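Putative glyoxalase superfamily protein (Ralstonia eutropha, PDB 3IUZ) probably acts as an iron(II)-dependent dioxygenase that converts 2-oxoadipate to 2-hydroxyglutarate with loss of carbon dioxide. Local coordinates at residues L9-A12 against R18-H21; S145-E150 against R221-M226; A214-L219 against R284-A289. One frame throughout, in Å; residues are numbered along the deposited sequence. Where two conformers were deposited one is given.

Contact 1: L9-A12 against R18-H21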
loop_
_atom_site.group_PDB
_atom_site.type_symbol
_atom_site.label_atom_id
_atom_site.label_comp_id
_atom_site.label_asym_id
_atom_site.label_seq_id
_atom_site.Cartn_x
_atom_site.Cartn_y
_atom_site.Cartn_z
ATOM N N LEU A 9 -3.278 18.521 6.373
ATOM C CA LEU A 9 -2.208 17.587 6.050
ATOM C C LEU A 9 -2.284 17.130 4.576
ATOM O O LEU A 9 -1.255 17.038 3.902
ATOM C CB LEU A 9 -2.267 16.361 6.992
ATOM C CG LEU A 9 -2.018 16.633 8.474
ATOM C CD1 LEU A 9 -2.393 15.389 9.326
ATOM C CD2 LEU A 9 -0.508 17.067 8.685
ATOM N N LEU A 10 -3.486 16.825 4.107
ATOM C CA LEU A 10 -3.730 16.430 2.710
ATOM C C LEU A 10 -3.391 17.553 1.732
ATOM O O LEU A 10 -2.637 17.376 0.754
ATOM C CB LEU A 10 -5.213 16.010 2.506
ATOM C CG LEU A 10 -5.618 14.645 3.093
ATOM C CD1 LEU A 10 -7.005 14.179 2.629
ATOM C CD2 LEU A 10 -4.616 13.607 2.743
ATOM N N SER A 11 -3.889 18.718 2.047
ATOM C CA SER A 11 -3.782 19.886 1.172
ATOM C C SER A 11 -2.333 20.282 0.915
ATOM O O SER A 11 -1.993 20.630 -0.195
ATOM C CB SER A 11 -4.582 21.058 1.764
ATOM O OG SER A 11 -4.866 21.985 0.742
ATOM N N ALA A 12 -1.484 20.165 1.934
ATOM C CA ALA A 12 -0.049 20.466 1.826
ATOM C C ALA A 12 0.634 19.431 0.907
ATOM O O ALA A 12 1.637 19.702 0.295
ATOM C CB ALA A 12 0.609 20.467 3.198
ATOM N N ARG A 18 -7.476 18.340 -5.413
ATOM C CA ARG A 18 -7.337 16.909 -5.221
ATOM C C ARG A 18 -7.786 16.548 -3.789
ATOM O O ARG A 18 -8.393 15.520 -3.566
ATOM C CB ARG A 18 -5.886 16.501 -5.475
ATOM C CG ARG A 18 -5.650 15.380 -6.465
ATOM C CD ARG A 18 -6.295 14.123 -5.924
ATOM N NE ARG A 18 -5.671 12.840 -6.323
ATOM C CZ ARG A 18 -6.335 11.823 -6.891
ATOM N NH1 ARG A 18 -7.634 11.961 -7.203
ATOM N NH2 ARG A 18 -5.721 10.660 -7.149
ATOM N N THR A 19 -7.497 17.413 -2.821
ATOM C CA THR A 19 -7.907 17.192 -1.427
ATOM C C THR A 19 -9.399 17.241 -1.265
ATOM O O THR A 19 -9.980 16.400 -0.584
ATOM C CB THR A 19 -7.221 18.219 -0.509
ATOM O OG1 THR A 19 -5.819 17.910 -0.523
ATOM C CG2 THR A 19 -7.794 18.220 0.928
ATOM N N ARG A 20 -10.016 18.245 -1.880
ATOM C CA ARG A 20 -11.463 18.341 -1.902
ATOM C C ARG A 20 -12.093 17.063 -2.422
ATOM O O ARG A 20 -12.994 16.572 -1.804
ATOM C CB ARG A 20 -11.937 19.577 -2.711
ATOM C CG ARG A 20 -12.057 20.823 -1.840
ATOM C CD ARG A 20 -12.804 22.012 -2.528
ATOM N NE ARG A 20 -11.945 22.739 -3.479
ATOM C CZ ARG A 20 -11.920 22.565 -4.811
ATOM N NH1 ARG A 20 -12.715 21.684 -5.427
ATOM N NH2 ARG A 20 -11.080 23.286 -5.547
ATOM N N HIS A 21 -11.609 16.530 -3.532
ATOM C CA HIS A 21 -12.181 15.295 -4.094
ATOM C C HIS A 21 -11.971 14.129 -3.118
ATOM O O HIS A 21 -12.890 13.359 -2.828
ATOM C CB HIS A 21 -11.498 14.963 -5.426
ATOM C CG HIS A 21 -11.813 13.595 -5.967
ATOM N ND1 HIS A 21 -13.056 13.250 -6.471
ATOM C CD2 HIS A 21 -11.024 12.506 -6.151
ATOM C CE1 HIS A 21 -13.032 11.995 -6.885
ATOM N NE2 HIS A 21 -11.805 11.528 -6.728
#
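T19 lies against the backbone of L10 and S11, and nearly everything exchanged between the two helical segments passes through its short branched side chain. The apolar part belongs to the methyl branch: T19 CG2 rests 3.7 Å from L10 CB. L10 itself points at the second helix with its CB, while its longer branches go on to meet L22 and L23 farther along helix 16-25 and M51 and V52 of helix 42-60. The close van der Waals contacts belong to the hydroxyl branch. T19 OG1 sits 3.3 Å from S11 CA and equally 3.3 Å from L10 C, pressed against the polypeptide itself and not against a side-chain end. S11 CB stands farther off, at 4.1 Å from T19 OG1.

Polar bonding is directed elsewhere. Although S11 N is also 3.3 Å from T19 OG1, the angle is poor and the two are not bonded; the hydroxyl is instead hydrogen-bonded to the carbonyl oxygen of G15, four residues back and just ahead of helix 16-25. With chi1 at -67°, OG1 is anti to the carbonyl carbon and beside the backbone N, turned back to that carbonyl, while CG2 faces L10. So compact a side chain lets the backbones come close, S11 CA and T19 CA being 5.6 Å apart. R18, next to T19, is tied to D59 of helix 42-60 by a salt bridge. This is close packing near the turn of a helical hairpin, in which helix 4-14 gives way almost at once to helix 16-25.

Contact 2: S145-E150 against R221-M226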
loop_
_atom_site.group_PDB
_atom_site.type_symbol
_atom_site.label_atom_id
_atom_site.label_comp_id
_atom_site.label_asym_id
_atom_site.label_seq_id
_atom_site.Cartn_x
_atom_site.Cartn_y
_atom_site.Cartn_z
ATOM N N SER A 145 4.025 -7.874 2.771
ATOM C CA SER A 145 4.548 -9.173 2.411
ATOM C C SER A 145 6.024 -9.137 2.125
ATOM O O SER A 145 6.561 -8.118 1.657
ATOM C CB SER A 145 3.791 -9.694 1.199
ATOM O OG SER A 145 2.486 -10.068 1.601
ATOM N N GLU A 146 6.671 -10.252 2.433
ATOM C CA GLU A 146 8.063 -10.490 2.139
ATOM C C GLU A 146 8.200 -11.646 1.167
ATOM O O GLU A 146 7.699 -12.777 1.412
ATOM C CB GLU A 146 8.839 -10.894 3.384
ATOM C CG GLU A 146 8.811 -9.916 4.527
ATOM C CD GLU A 146 9.682 -10.387 5.680
ATOM O OE1 GLU A 146 9.510 -11.550 6.173
ATOM O OE2 GLU A 146 10.499 -9.551 6.098
ATOM N N PHE A 147 8.922 -11.394 0.085
ATOM C CA PHE A 147 9.299 -12.464 -0.847
ATOM C C PHE A 147 10.603 -13.186 -0.422
ATOM O O PHE A 147 11.606 -12.543 -0.061
ATOM C CB PHE A 147 9.431 -11.925 -2.291
ATOM C CG PHE A 147 9.716 -12.999 -3.251
ATOM C CD1 PHE A 147 8.715 -13.815 -3.679
ATOM C CD2 PHE A 147 11.029 -13.279 -3.634
ATOM C CE1 PHE A 147 8.992 -14.875 -4.494
ATOM C CE2 PHE A 147 11.291 -14.361 -4.474
ATOM C CZ PHE A 147 10.267 -15.134 -4.876
ATOM N N HIS A 148 10.579 -14.520 -0.528
ATOM C CA HIS A 148 11.653 -15.430 -0.114
ATOM C C HIS A 148 12.309 -16.136 -1.310
ATOM O O HIS A 148 11.764 -17.119 -1.818
ATOM C CB HIS A 148 11.106 -16.517 0.830
ATOM C CG HIS A 148 10.398 -15.965 2.033
ATOM N ND1 HIS A 148 11.034 -15.147 2.931
ATOM C CD2 HIS A 148 9.128 -16.118 2.492
ATOM C CE1 HIS A 148 10.178 -14.773 3.875
ATOM N NE2 HIS A 148 9.017 -15.360 3.646
ATOM N N PRO A 149 13.505 -15.667 -1.712
ATOM C CA PRO A 149 14.184 -16.260 -2.889
ATOM C C PRO A 149 14.865 -17.594 -2.662
ATOM O O PRO A 149 15.305 -18.215 -3.635
ATOM C CB PRO A 149 15.253 -15.194 -3.243
ATOM C CG PRO A 149 14.779 -13.903 -2.573
ATOM C CD PRO A 149 14.168 -14.410 -1.287
ATOM N N GLU A 150 15.010 -18.009 -1.401
ATOM C CA GLU A 150 15.910 -19.134 -1.023
ATOM C C GLU A 150 15.732 -20.395 -1.844
ATOM O O GLU A 150 16.708 -21.052 -2.218
ATOM C CB GLU A 150 15.717 -19.525 0.468
ATOM C CG GLU A 150 16.468 -18.639 1.450
ATOM C CD GLU A 150 15.835 -17.255 1.667
ATOM O OE1 GLU A 150 14.742 -16.951 1.105
ATOM O OE2 GLU A 150 16.434 -16.479 2.460
ATOM N N ARG A 221 9.806 -16.665 -14.970
ATOM C CA ARG A 221 9.679 -18.096 -15.187
ATOM C C ARG A 221 9.416 -18.896 -13.901
ATOM O O ARG A 221 8.853 -19.985 -13.959
ATOM C CB ARG A 221 10.909 -18.630 -15.882
ATOM C CG ARG A 221 11.185 -17.882 -17.177
ATOM C CD ARG A 221 11.848 -18.679 -18.276
ATOM N NE ARG A 221 12.128 -17.730 -19.357
ATOM C CZ ARG A 221 13.255 -17.019 -19.466
ATOM N NH1 ARG A 221 14.256 -17.162 -18.593
ATOM N NH2 ARG A 221 13.382 -16.154 -20.471
ATOM N N GLU A 222 9.826 -18.390 -12.750
ATOM C CA GLU A 222 9.632 -19.127 -11.501
ATOM C C GLU A 222 8.660 -18.490 -10.530
ATOM O O GLU A 222 8.077 -19.180 -9.706
ATOM C CB GLU A 222 10.965 -19.421 -10.827
ATOM C CG GLU A 222 11.995 -20.028 -11.787
ATOM C CD GLU A 222 13.314 -20.274 -11.162
ATOM O OE1 GLU A 222 13.344 -20.708 -9.996
ATOM O OE2 GLU A 222 14.342 -20.043 -11.859
ATOM N N SER A 223 8.440 -17.191 -10.666
ATOM C CA SER A 223 7.607 -16.451 -9.726
ATOM C C SER A 223 7.014 -15.213 -10.379
ATOM O O SER A 223 7.724 -14.266 -10.620
ATOM C CB SER A 223 8.458 -15.969 -8.513
ATOM O OG SER A 223 7.658 -15.182 -7.648
ATOM N N ALA A 224 5.702 -15.184 -10.550
ATOM C CA ALA A 224 4.989 -13.988 -10.990
ATOM C C ALA A 224 5.136 -12.845 -9.947
ATOM O O ALA A 224 5.243 -11.658 -10.284
ATOM C CB ALA A 224 3.490 -14.337 -11.232
ATOM N N GLU A 225 5.193 -13.228 -8.679
ATOM C CA GLU A 225 5.202 -12.252 -7.591
ATOM C C GLU A 225 6.520 -11.497 -7.581
ATOM O O GLU A 225 6.532 -10.275 -7.446
ATOM C CB GLU A 225 4.999 -12.980 -6.271
ATOM C CG GLU A 225 3.574 -13.412 -6.080
ATOM C CD GLU A 225 3.189 -14.629 -6.923
ATOM O OE1 GLU A 225 4.040 -15.481 -7.294
ATOM O OE2 GLU A 225 1.999 -14.713 -7.222
HETATM N N MSE A 226 7.633 -12.222 -7.697
HETATM C CA MSE A 226 8.955 -11.573 -7.679
HETATM C C MSE A 226 9.172 -10.781 -8.977
HETATM O O MSE A 226 9.773 -9.719 -8.952
HETATM C CB MSE A 226 10.081 -12.622 -7.488
HETATM C CG MSE A 226 11.479 -12.071 -7.396
HETATM SE SE MSE A 226 11.744 -10.724 -5.926
HETATM C CE MSE A 226 12.548 -9.326 -6.979
#
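Strand segment 145-147 comes closest to the helical segment at F147 and M226, whose CA atoms are 6.9 Å apart. The strand is held between strands 80-87 and 125-132 of the large mixed sheet, in a protein of the glyoxalase clan, and it runs out into loop after F147. On the other side the chain leaves helix 213-222, passes S223 and enters helix 224-232, with S223 at the N-cap. A selenomethionine-aromatic contact, the selenium version of the Met-aromatic pair, joins sheet to helix here.

M226 crosses F147 at about a right angle. Its CB lies over one ring face, 3.7 Å from the centroid of the F147 ring and only 15° off the ring normal, a CH-pi contact displaced toward the rim. With CG anti to the backbone N (chi1 -178°) and the chain then bent at chi2, M226 turns its selenium across the CD2 side of the ring. SE approaches obliquely, 4.2 Å from the ring centroid, and touches F147 CD2 at 3.5 Å. The serine comes in obliquely at the CE1 end of the ring: S223 OG is 3.4 Å from F147 CE1. F152 and F156 pack around the same ring, making this a largely aromatic, buried junction, in which the serine hydroxyl is nevertheless provided for. S223 OG accepts the M226 N-H, which lies in the helix's first turn, in an almost straight capping bond of 3.0 Å with an angle of 168° at the hydrogen.

Contact 3: A214-L219 against R284-A289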
loop_
_atom_site.group_PDB
_atom_site.type_symbol
_atom_site.label_atom_id
_atom_site.label_comp_id
_atom_site.label_asym_id
_atom_site.label_seq_id
_atom_site.Cartn_x
_atom_site.Cartn_y
_atom_site.Cartn_z
ATOM N N ALA A 214 16.213 -9.345 -19.342
ATOM C CA ALA A 214 16.596 -10.746 -19.118
ATOM C C ALA A 214 16.400 -11.205 -17.684
ATOM O O ALA A 214 16.009 -12.334 -17.470
ATOM C CB ALA A 214 18.032 -10.981 -19.556
ATOM N N ASP A 215 16.667 -10.340 -16.705
ATOM C CA ASP A 215 16.505 -10.741 -15.310
ATOM C C ASP A 215 15.029 -10.804 -14.942
ATOM O O ASP A 215 14.595 -11.740 -14.251
ATOM C CB ASP A 215 17.257 -9.775 -14.363
ATOM C CG ASP A 215 18.739 -9.915 -14.479
ATOM O OD1 ASP A 215 19.194 -10.988 -14.962
ATOM O OD2 ASP A 215 19.436 -8.964 -14.103
ATOM N N TYR A 216 14.264 -9.836 -15.455
ATOM C CA TYR A 216 12.806 -9.819 -15.275
ATOM C C TYR A 216 12.220 -11.133 -15.747
ATOM O O TYR A 216 11.428 -11.791 -15.028
ATOM C CB TYR A 216 12.140 -8.631 -16.011
ATOM C CG TYR A 216 10.630 -8.761 -16.079
ATOM C CD1 TYR A 216 9.845 -8.495 -14.956
ATOM C CD2 TYR A 216 9.982 -9.185 -17.253
ATOM C CE1 TYR A 216 8.464 -8.625 -14.995
ATOM C CE2 TYR A 216 8.558 -9.331 -17.300
ATOM C CZ TYR A 216 7.804 -9.047 -16.202
ATOM O OH TYR A 216 6.412 -9.207 -16.209
ATOM N N GLU A 217 12.675 -11.570 -16.915
ATOM C CA GLU A 217 12.173 -12.804 -17.515
ATOM C C GLU A 217 12.619 -14.030 -16.730
ATOM O O GLU A 217 11.827 -14.928 -16.493
ATOM C CB GLU A 217 12.552 -12.873 -19.004
ATOM C CG GLU A 217 11.841 -11.765 -19.795
ATOM C CD GLU A 217 12.395 -11.494 -21.188
ATOM O OE1 GLU A 217 13.510 -11.949 -21.527
ATOM O OE2 GLU A 217 11.683 -10.800 -21.942
ATOM N N THR A 218 13.870 -14.057 -16.282
ATOM C CA THR A 218 14.328 -15.152 -15.398
ATOM C C THR A 218 13.447 -15.281 -14.167
ATOM O O THR A 218 13.031 -16.402 -13.788
ATOM C CB THR A 218 15.772 -14.951 -14.958
ATOM O OG1 THR A 218 16.626 -15.046 -16.108
ATOM C CG2 THR A 218 16.187 -15.989 -13.896
ATOM N N LEU A 219 13.129 -14.143 -13.550
ATOM C CA LEU A 219 12.250 -14.166 -12.377
ATOM C C LEU A 219 10.872 -14.666 -12.766
ATOM O O LEU A 219 10.256 -15.496 -12.065
ATOM C CB LEU A 219 12.171 -12.780 -11.715
ATOM C CG LEU A 219 13.511 -12.137 -11.209
ATOM C CD1 LEU A 219 13.290 -10.681 -10.777
ATOM C CD2 LEU A 219 14.168 -12.934 -10.109
ATOM N N ARG A 284 6.405 -0.108 -18.499
ATOM C CA ARG A 284 7.611 -0.067 -17.702
ATOM C C ARG A 284 8.835 -0.209 -18.572
ATOM O O ARG A 284 8.804 -0.837 -19.654
ATOM C CB ARG A 284 7.605 -1.195 -16.656
ATOM C CG ARG A 284 6.515 -1.082 -15.600
ATOM C CD ARG A 284 6.748 0.114 -14.631
ATOM N NE ARG A 284 5.666 0.214 -13.651
ATOM C CZ ARG A 284 4.756 1.173 -13.608
ATOM N NH1 ARG A 284 4.783 2.154 -14.482
ATOM N NH2 ARG A 284 3.805 1.168 -12.691
ATOM N N GLN A 285 9.932 0.358 -18.070
ATOM C CA GLN A 285 11.205 0.285 -18.748
ATOM C C GLN A 285 12.066 -0.862 -18.241
ATOM O O GLN A 285 12.027 -1.242 -17.086
ATOM C CB GLN A 285 11.958 1.598 -18.579
ATOM C CG GLN A 285 11.272 2.759 -19.264
ATOM C CD GLN A 285 11.944 4.073 -18.993
ATOM O OE1 GLN A 285 12.374 4.359 -17.874
ATOM N NE2 GLN A 285 12.026 4.890 -20.015
ATOM N N PHE A 286 12.865 -1.391 -19.135
ATOM C CA PHE A 286 13.821 -2.429 -18.868
ATOM C C PHE A 286 15.114 -2.202 -19.658
ATOM O O PHE A 286 15.122 -1.516 -20.665
ATOM C CB PHE A 286 13.292 -3.784 -19.298
ATOM C CG PHE A 286 12.044 -4.183 -18.623
ATOM C CD1 PHE A 286 10.818 -3.741 -19.092
ATOM C CD2 PHE A 286 12.071 -5.036 -17.514
ATOM C CE1 PHE A 286 9.631 -4.150 -18.470
ATOM C CE2 PHE A 286 10.909 -5.429 -16.904
ATOM C CZ PHE A 286 9.670 -4.983 -17.390
ATOM N N ILE A 287 16.188 -2.823 -19.212
ATOM C CA ILE A 287 17.467 -2.737 -19.916
ATOM C C ILE A 287 17.596 -3.940 -20.807
ATOM O O ILE A 287 17.518 -5.109 -20.371
ATOM C CB ILE A 287 18.666 -2.636 -18.977
ATOM C CG1 ILE A 287 18.474 -1.458 -18.006
ATOM C CG2 ILE A 287 20.000 -2.541 -19.797
ATOM C CD1 ILE A 287 18.358 -0.063 -18.633
ATOM N N GLY A 288 17.785 -3.638 -22.085
ATOM C CA GLY A 288 17.922 -4.655 -23.117
ATOM C C GLY A 288 19.294 -5.301 -23.207
ATOM O O GLY A 288 20.213 -4.906 -22.512
ATOM N N ALA A 289 19.411 -6.299 -24.075
ATOM C CA ALA A 289 20.627 -7.103 -24.181
ATOM C C ALA A 289 21.876 -6.267 -24.533
ATOM O O ALA A 289 22.994 -6.668 -24.201
ATOM C CB ALA A 289 20.452 -8.211 -25.219
HETATM O O HOH W 1 18.143 -7.658 -20.748
#
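F286 of the strand meets Y216 of helix 214-219 ring to ring, and the strand segment leads up to this pair from R284. R284 takes its place in the sheet by backbone hydrogen bonds to R296; its guanidinium turns to helix 224-232, where NE forms a salt bridge with E232, and its side chain also touches V298.

Two residues on comes F286, on the same side of the strand as R284. Its CE2 makes the closest approach, 3.4 Å from Y216 CG, and stays nearly as close to Y216 CB, at 3.5 Å. The planes are inclined at 55°, with centroids 5.0 Å apart, too tilted for a parallel stack and not square enough for a T-shape. Within that tilt F286 CZ stands 4.1 Å above the tyrosine ring, over its centre. On the helix, CG of Y216 is anti to the backbone N (chi1 168°), which swings the ring out from the helix to meet the phenylalanine. T231 of helix 224-232 touches both side chains, and V298 packs on Y216 from the neighbouring strand. F286 also pairs through its backbone with V294: strands 281-287 and 293-306 form an antiparallel beta-hairpin, and the aromatic pair fastens one arm of it to helix 213-222.

At I287 the contact becomes polar. A water donates to I287 O at 2.7 Å and accepts from A214 N at 2.9 Å, bridging strand end and helix start. A214 lies in the first turn of its helix, where N-H groups have no carbonyl one turn earlier in the helix to bond. I287 is bound directly too, its backbone making hydrogen bonds with P211 and L213 just ahead of A214.

Overall arrangement
Contacts 2 and 3 form one neighbourhood: their centres are 16 Å apart, both draw on helix 213-222 and both reach the large mixed sheet. Their segments alternate along the chain: Y216 of helix 213-222 meets strand 281-287, and S223 and M226, just beyond that helix, meet strand 141-147. They touch directly where M226 CG packs 3.9 Å from L219 CD2. Contact 1 stands apart, formed early in the chain; its centre is 36 Å from that of contact 2, on the opposite side of the chain's centre, and 37 Å from that of contact 3. No metal or substrate accompanies any of the three, so their relation to the presumed iron site stays undetermined.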